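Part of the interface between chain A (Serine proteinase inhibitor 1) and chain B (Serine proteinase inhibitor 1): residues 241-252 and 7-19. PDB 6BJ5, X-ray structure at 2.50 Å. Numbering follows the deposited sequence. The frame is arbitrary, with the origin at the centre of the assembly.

Chain A (241-252) KDVCQVVMPKFS
Chain B, residues 7-19: LTAIVANKPFMFL

Two strands from separate chains meet edge to edge and run parallel, their N-to-C directions 21° apart and their axes 4.7 Å apart at closest approach. The register is Gln245(A) beside Ala9(B), Val246(A) beside Ile10(B) and Val247(A) beside Val11(B), with CA-CA separations of 4.8, 5.0 and 4.7 Å. Phi/psi stays extended throughout, near -105/120 at Gln245(A) and Val246(A), -120/103 at Val247(A), and -118/119, -106/114 and -124/109 from Ala9(B) to Val11(B).

As a parallel ladder requires, alternate residues on each chain supply both the NH and the CO. Gln245(A) N donates to Thr8(B) O at 2.9 Å, and Ile10(B) N donates to Gln245(A) O at 2.8 Å. Val247(A) N then donates to Ile10(B) O at 2.8 Å, and Ala12(B) N closes the series on Val247(A) O, also at 2.8 Å. All four are nearly linear, with angles of 165 to 170° at the hydrogen. Gln245(A), Val247(A) and Ile10(B) thus have both backbone polar groups satisfied across the contact. The carbonyls also receive CA-H...O contacts, among them Cys244(A) CA to Thr8(B) O at 3.3 Å and Val11(B) CA to Val247(A) O at 3.5 Å.

A side-chain bond lies beyond the N-terminal end of this ladder: Thr8(B) OG1, on an m rotamer, donates to Asp242(A) OD1 at 2.9 Å. The Asp242(A) side chain is t and poorly ordered. Gln245(A), extended with chi1 and chi2 both t, has its NE2 hydrogen-bonded elsewhere in the structure.

Side chains alternate between the faces. Cys244(A), Val246(A) and Ile10(B) share one, where the m rotamer of Cys244(A) brings SG to 3.5 Å from Ile10(B) CD1; Ile10(B) has chi1 m and chi2 104°. On the other face, Val247(A) and Val11(B), both t, approach at 4.2 Å between Val247(A) CB and Val11(B) CG2.

After the ladder, chain B leaves the strand at Ala12(B), phi/psi -92/64, and a weak bond of 3.1 Å from Asn13(B) N to Val11(B) O spans the turn. Contact now becomes apolar. Pro249(A) CD lies 4.0 Å from Ala12(B) CB and 3.9 Å from Phe16(B) CE2. Phe251(A), Phe16(B) and Phe18(B) all take chi1 p with chi2 near 88°. Phe251(A) CE1 reaches Phe18(B) CE2 at 3.6 Å; these two rings are oblique, planes at 32° and centroids 5.0 Å apart, with Phe251(A) CZ over one face of Phe18(B).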

ATOM      1  N   LYS A 241      20.153  -4.880  17.830  1.00 39.68           N
ATOM      2  CA  LYS A 241      19.360  -5.688  18.738  1.00 45.61           C
ATOM      3  C   LYS A 241      19.490  -5.162  20.180  1.00 61.92           C
ATOM      4  O   LYS A 241      20.420  -4.421  20.520  1.00 56.81           O
ATOM      5  CB  LYS A 241      19.767  -7.154  18.620  1.00 44.68           C
ATOM      6  CG  LYS A 241      18.810  -8.086  19.335  1.00 46.78           C
ATOM      7  CD  LYS A 241      19.173  -9.562  19.243  1.00 58.43           C
ATOM      8  CE  LYS A 241      18.461 -10.273  18.107  1.00 65.52           C
ATOM      9  NZ  LYS A 241      18.687 -11.752  18.176  1.00 73.86           N
ATOM     10  N   ASP A 242      18.513  -5.522  21.020  1.00 70.88           N
ATOM     11  CA  ASP A 242      18.290  -4.930  22.343  1.00 67.48           C
ATOM     12  C   ASP A 242      17.025  -5.562  22.930  1.00 62.97           C
ATOM     13  O   ASP A 242      16.138  -5.990  22.191  1.00 68.67           O
ATOM     14  CB  ASP A 242      18.143  -3.403  22.214  1.00 74.76           C
ATOM     15  CG  ASP A 242      17.958  -2.691  23.542  1.00 95.60           C
ATOM     16  OD1 ASP A 242      18.565  -1.618  23.705  1.00103.73           O
ATOM     17  OD2 ASP A 242      17.197  -3.161  24.411  1.00108.23           O
ATOM     18  N   VAL A 243      16.949  -5.619  24.261  1.00 59.89           N
ATOM     19  CA  VAL A 243      15.746  -6.082  24.958  1.00 41.82           C
ATOM     20  C   VAL A 243      14.760  -4.925  25.059  1.00 39.39           C
ATOM     21  O   VAL A 243      15.078  -3.869  25.617  1.00 43.25           O
ATOM     22  CB  VAL A 243      16.101  -6.626  26.350  1.00 46.71           C
ATOM     23  CG1 VAL A 243      14.844  -6.898  27.164  1.00 46.27           C
ATOM     24  CG2 VAL A 243      16.937  -7.872  26.220  1.00 49.33           C
ATOM     25  N   CYS A 244      13.548  -5.115  24.562  1.00 40.00           N
ATOM     26  CA  CYS A 244      12.626  -3.995  24.518  1.00 44.67           C
ATOM     27  C   CYS A 244      11.309  -4.307  25.193  1.00 40.49           C
ATOM     28  O   CYS A 244      10.877  -5.466  25.285  1.00 33.38           O
ATOM     29  CB  CYS A 244      12.286  -3.551  23.083  1.00 56.17           C
ATOM     30  SG  CYS A 244      13.625  -3.016  22.060  1.00 59.05           S
ATOM     31  N   GLN A 245      10.685  -3.220  25.646  1.00 40.86           N
ATOM     32  CA  GLN A 245       9.272  -3.160  25.970  1.00 38.65           C
ATOM     33  C   GLN A 245       8.591  -2.413  24.828  1.00 35.24           C
ATOM     34  O   GLN A 245       8.930  -1.254  24.543  1.00 25.21           O
ATOM     35  CB  GLN A 245       9.014  -2.464  27.312  1.00 25.65           C
ATOM     36  CG  GLN A 245       7.586  -2.733  27.823  1.00 39.45           C
ATOM     37  CD  GLN A 245       7.160  -1.876  29.011  1.00 37.42           C
ATOM     38  OE1 GLN A 245       7.910  -1.029  29.486  1.00 40.48           O
ATOM     39  NE2 GLN A 245       5.929  -2.086  29.479  1.00 32.37           N
ATOM     40  N   VAL A 246       7.645  -3.081  24.173  1.00 33.08           N
ATOM     41  CA  VAL A 246       6.856  -2.503  23.091  1.00 31.57           C
ATOM     42  C   VAL A 246       5.445  -2.277  23.609  1.00 25.25           C
ATOM     43  O   VAL A 246       4.784  -3.222  24.058  1.00 25.19           O
ATOM     44  CB  VAL A 246       6.862  -3.418  21.859  1.00 35.80           C
ATOM     45  CG1 VAL A 246       6.038  -2.842  20.736  1.00 25.69           C
ATOM     46  CG2 VAL A 246       8.282  -3.670  21.428  1.00 36.38           C
ATOM     47  N   VAL A 247       5.006  -1.026  23.598  1.00 30.86           N
ATOM     48  CA  VAL A 247       3.657  -0.645  23.995  1.00 22.61           C
ATOM     49  C   VAL A 247       3.023   0.017  22.770  1.00 33.23           C
ATOM     50  O   VAL A 247       3.353   1.160  22.428  1.00 31.10           O
ATOM     51  CB  VAL A 247       3.669   0.291  25.204  1.00 21.11           C
ATOM     52  CG1 VAL A 247       2.250   0.709  25.586  1.00 17.38           C
ATOM     53  CG2 VAL A 247       4.419  -0.347  26.375  1.00 17.43           C
ATOM     54  N   MET A 248       2.153  -0.692  22.067  1.00 33.23           N
ATOM     55  CA  MET A 248       1.600  -0.115  20.854  1.00 31.74           C
ATOM     56  C   MET A 248       0.145  -0.494  20.737  1.00 31.83           C
ATOM     57  O   MET A 248      -0.279  -1.548  21.244  1.00 42.20           O
ATOM     58  CB  MET A 248       2.389  -0.579  19.617  1.00 30.19           C
ATOM     59  CG  MET A 248       2.080  -1.985  19.191  1.00 38.58           C
ATOM     60  SD  MET A 248       2.937  -2.437  17.673  1.00 38.96           S
ATOM     61  CE  MET A 248       2.299  -1.255  16.506  1.00 19.39           C
ATOM     62  N   PRO A 249      -0.675   0.339  20.097  1.00 10.65           N
ATOM     63  CA  PRO A 249      -2.109   0.077  20.003  1.00 20.59           C
ATOM     64  C   PRO A 249      -2.437  -1.010  19.001  1.00 25.41           C
ATOM     65  O   PRO A 249      -1.774  -1.155  17.976  1.00 30.53           O
ATOM     66  CB  PRO A 249      -2.702   1.400  19.490  1.00 13.87           C
ATOM     67  CG  PRO A 249      -1.540   2.365  19.364  1.00 13.64           C
ATOM     68  CD  PRO A 249      -0.297   1.535  19.325  1.00 12.02           C
ATOM     69  N   LYS A 250      -3.484  -1.766  19.304  1.00 22.59           N
ATOM     70  CA  LYS A 250      -4.230  -2.413  18.243  1.00 20.51           C
ATOM     71  C   LYS A 250      -4.771  -1.341  17.306  1.00 26.90           C
ATOM     72  O   LYS A 250      -5.118  -0.230  17.734  1.00 19.33           O
ATOM     73  CB  LYS A 250      -5.407  -3.215  18.807  1.00 15.92           C
ATOM     74  CG  LYS A 250      -5.005  -4.361  19.649  1.00 33.93           C
ATOM     75  CD  LYS A 250      -6.211  -4.981  20.316  1.00 39.97           C
ATOM     76  CE  LYS A 250      -7.065  -5.655  19.294  1.00 36.06           C
ATOM     77  NZ  LYS A 250      -8.073  -6.517  19.941  1.00 50.22           N
ATOM     78  N   PHE A 251      -4.827  -1.662  16.012  1.00 21.98           N
ATOM     79  CA  PHE A 251      -5.458  -0.726  15.095  1.00 21.03           C
ATOM     80  C   PHE A 251      -6.033  -1.443  13.884  1.00 15.21           C
ATOM     81  O   PHE A 251      -5.544  -2.495  13.446  1.00 20.29           O
ATOM     82  CB  PHE A 251      -4.501   0.388  14.663  1.00 26.43           C
ATOM     83  CG  PHE A 251      -3.277  -0.080  13.936  1.00 28.12           C
ATOM     84  CD1 PHE A 251      -3.299  -0.270  12.556  1.00 27.77           C
ATOM     85  CD2 PHE A 251      -2.089  -0.298  14.624  1.00 22.15           C
ATOM     86  CE1 PHE A 251      -2.143  -0.682  11.872  1.00 22.29           C
ATOM     87  CE2 PHE A 251      -0.942  -0.711  13.951  1.00 24.56           C
ATOM     88  CZ  PHE A 251      -0.979  -0.907  12.563  1.00 16.69           C
ATOM     89  N   SER A 252      -7.083  -0.830  13.349  1.00 21.01           N
ATOM     90  CA  SER A 252      -7.790  -1.294  12.161  1.00 28.36           C
ATOM     91  C   SER A 252      -8.109  -0.047  11.353  1.00 27.91           C
ATOM     92  O   SER A 252      -8.776   0.855  11.863  1.00 35.26           O
ATOM     93  CB  SER A 252      -9.068  -2.056  12.551  1.00 25.11           C
ATOM     94  OG  SER A 252      -9.767  -2.545  11.422  1.00 38.74           O
TER
ATOM     95  N   LEU B   7      15.358   0.077  31.147  1.00 75.91           N
ATOM     96  CA  LEU B   7      15.318  -0.792  29.970  1.00 72.23           C
ATOM     97  C   LEU B   7      14.746  -0.028  28.765  1.00 70.23           C
ATOM     98  O   LEU B   7      14.096   1.001  28.957  1.00 83.46           O
ATOM     99  CB  LEU B   7      14.506  -2.043  30.294  1.00 67.35           C
ATOM    100  CG  LEU B   7      14.166  -2.994  29.171  1.00 60.38           C
ATOM    101  CD1 LEU B   7      15.475  -3.614  28.779  1.00 63.13           C
ATOM    102  CD2 LEU B   7      13.224  -4.054  29.688  1.00 53.79           C
ATOM    103  N   THR B   8      14.983  -0.512  27.536  1.00 54.97           N
ATOM    104  CA  THR B   8      14.548   0.210  26.333  1.00 53.13           C
ATOM    105  C   THR B   8      13.032   0.122  26.107  1.00 51.58           C
ATOM    106  O   THR B   8      12.492  -0.957  25.838  1.00 47.66           O
ATOM    107  CB  THR B   8      15.287  -0.316  25.109  1.00 53.29           C
ATOM    108  OG1 THR B   8      16.698  -0.170  25.309  1.00 62.14           O
ATOM    109  CG2 THR B   8      14.891   0.499  23.875  1.00 33.47           C
ATOM    110  N   ALA B   9      12.360   1.271  26.120  1.00 49.27           N
ATOM    111  CA  ALA B   9      10.905   1.334  26.072  1.00 39.84           C
ATOM    112  C   ALA B   9      10.466   2.069  24.815  1.00 42.84           C
ATOM    113  O   ALA B   9      10.750   3.264  24.664  1.00 34.93           O
ATOM    114  CB  ALA B   9      10.350   2.048  27.300  1.00 30.35           C
ATOM    115  N   ILE B  10       9.716   1.367  23.962  1.00 39.28           N
ATOM    116  CA  ILE B  10       9.093   1.917  22.761  1.00 42.65           C
ATOM    117  C   ILE B  10       7.599   2.059  23.047  1.00 37.30           C
ATOM    118  O   ILE B  10       6.892   1.060  23.237  1.00 38.13           O
ATOM    119  CB  ILE B  10       9.345   1.020  21.533  1.00 33.67           C
ATOM    120  CG1 ILE B  10      10.833   0.931  21.223  1.00 34.08           C
ATOM    121  CG2 ILE B  10       8.589   1.517  20.308  1.00 25.99           C
ATOM    122  CD1 ILE B  10      11.436  -0.369  21.648  1.00 42.82           C
ATOM    123  N   VAL B  11       7.107   3.292  23.084  1.00 35.24           N
ATOM    124  CA  VAL B  11       5.714   3.559  23.420  1.00 30.28           C
ATOM    125  C   VAL B  11       5.103   4.360  22.292  1.00 31.10           C
ATOM    126  O   VAL B  11       5.376   5.561  22.155  1.00 27.11           O
ATOM    127  CB  VAL B  11       5.552   4.313  24.743  1.00 30.14           C
ATOM    128  CG1 VAL B  11       4.052   4.520  25.041  1.00 29.87           C
ATOM    129  CG2 VAL B  11       6.259   3.578  25.883  1.00 21.48           C
ATOM    130  N   ALA B  12       4.217   3.715  21.539  1.00 32.50           N
ATOM    131  CA  ALA B  12       3.531   4.335  20.413  1.00 23.94           C
ATOM    132  C   ALA B  12       2.210   4.923  20.901  1.00 32.23           C
ATOM    133  O   ALA B  12       1.120   4.503  20.514  1.00 33.21           O
ATOM    134  CB  ALA B  12       3.311   3.310  19.306  1.00 18.69           C
ATOM    135  N   ASN B  13       2.327   5.910  21.794  1.00 32.56           N
ATOM    136  CA  ASN B  13       1.162   6.604  22.324  1.00 39.01           C
ATOM    137  C   ASN B  13       1.050   8.018  21.779  1.00 33.72           C
ATOM    138  O   ASN B  13       0.412   8.876  22.399  1.00 40.48           O
ATOM    139  CB  ASN B  13       1.192   6.643  23.852  1.00 40.35           C
ATOM    140  CG  ASN B  13       2.311   7.493  24.382  1.00 41.76           C
ATOM    141  OD1 ASN B  13       3.241   7.832  23.657  1.00 48.37           O
ATOM    142  ND2 ASN B  13       2.192   7.908  25.634  1.00 44.90           N
ATOM    143  N   LYS B  14       1.648   8.261  20.628  1.00 23.01           N
ATOM    144  CA  LYS B  14       1.554   9.499  19.874  1.00 26.90           C
ATOM    145  C   LYS B  14       1.576   9.112  18.397  1.00 27.75           C
ATOM    146  O   LYS B  14       1.905   7.958  18.083  1.00 24.57           O
ATOM    147  CB  LYS B  14       2.699  10.450  20.254  1.00 21.85           C
ATOM    148  CG  LYS B  14       4.085   9.811  20.368  1.00 31.07           C
ATOM    149  CD  LYS B  14       5.159  10.879  20.630  1.00 29.62           C
ATOM    150  CE  LYS B  14       6.559  10.290  20.850  1.00 33.84           C
ATOM    151  NZ  LYS B  14       6.617   9.424  22.066  1.00 43.57           N
ATOM    152  N   PRO B  15       1.234  10.011  17.473  1.00 22.88           N
ATOM    153  CA  PRO B  15       1.227   9.638  16.050  1.00 32.80           C
ATOM    154  C   PRO B  15       2.519   8.970  15.615  1.00 32.03           C
ATOM    155  O   PRO B  15       3.622   9.406  15.960  1.00 40.57           O
ATOM    156  CB  PRO B  15       1.016  10.976  15.333  1.00 31.96           C
ATOM    157  CG  PRO B  15       0.223  11.767  16.273  1.00 27.35           C
ATOM    158  CD  PRO B  15       0.715  11.376  17.668  1.00 24.64           C
ATOM    159  N   PHE B  16       2.375   7.878  14.872  1.00 31.34           N
ATOM    160  CA  PHE B  16       3.522   7.079  14.478  1.00 33.64           C
ATOM    161  C   PHE B  16       3.321   6.552  13.064  1.00 29.17           C
ATOM    162  O   PHE B  16       2.285   6.770  12.432  1.00 34.97           O
ATOM    163  CB  PHE B  16       3.770   5.947  15.473  1.00 23.95           C
ATOM    164  CG  PHE B  16       2.664   4.934  15.536  1.00 22.71           C
ATOM    165  CD1 PHE B  16       2.670   3.829  14.701  1.00 19.93           C
ATOM    166  CD2 PHE B  16       1.635   5.066  16.461  1.00 18.44           C
ATOM    167  CE1 PHE B  16       1.671   2.876  14.783  1.00 20.49           C
ATOM    168  CE2 PHE B  16       0.629   4.121  16.536  1.00 25.14           C
ATOM    169  CZ  PHE B  16       0.646   3.018  15.695  1.00 11.65           C
ATOM    170  N   MET B  17       4.360   5.904  12.550  1.00 25.54           N
ATOM    171  CA  MET B  17       4.372   5.364  11.201  1.00 33.81           C
ATOM    172  C   MET B  17       4.733   3.886  11.252  1.00 36.35           C
ATOM    173  O   MET B  17       5.571   3.473  12.061  1.00 29.26           O
ATOM    174  CB  MET B  17       5.374   6.131  10.307  1.00 26.12           C
ATOM    175  CG  MET B  17       5.539   5.523   8.925  1.00 33.19           C
ATOM    176  SD  MET B  17       6.677   6.409   7.850  1.00 30.11           S
ATOM    177  CE  MET B  17       5.667   7.775   7.320  1.00 17.84           C
ATOM    178  N   PHE B  18       4.104   3.083  10.393  1.00 22.38           N
ATOM    179  CA  PHE B  18       4.538   1.705  10.250  1.00 23.08           C
ATOM    180  C   PHE B  18       4.744   1.390   8.773  1.00 17.17           C
ATOM    181  O   PHE B  18       4.112   1.977   7.890  1.00 20.31           O
ATOM    182  CB  PHE B  18       3.560   0.711  10.899  1.00 18.98           C
ATOM    183  CG  PHE B  18       2.232   0.670  10.230  1.00 25.80           C
ATOM    184  CD1 PHE B  18       2.011  -0.183   9.169  1.00 22.18           C
ATOM    185  CD2 PHE B  18       1.220   1.512  10.635  1.00 17.58           C
ATOM    186  CE1 PHE B  18       0.820  -0.193   8.532  1.00 26.32           C
ATOM    187  CE2 PHE B  18       0.029   1.495   9.996  1.00 25.53           C
ATOM    188  CZ  PHE B  18      -0.177   0.647   8.937  1.00 25.45           C
ATOM    189  N   LEU B  19       5.640   0.440   8.529  1.00 17.39           N
ATOM    190  CA  LEU B  19       6.015  -0.006   7.196  1.00 18.49           C
ATOM    191  C   LEU B  19       6.063  -1.518   7.285  1.00 25.74           C
ATOM    192  O   LEU B  19       6.753  -2.060   8.153  1.00 34.56           O
ATOM    193  CB  LEU B  19       7.387   0.544   6.810  1.00 23.44           C
ATOM    194  CG  LEU B  19       7.504   2.065   6.864  1.00 29.37           C
ATOM    195  CD1 LEU B  19       8.722   2.411   7.673  1.00 40.43           C
ATOM    196  CD2 LEU B  19       7.682   2.588   5.497  1.00 21.15           C
TER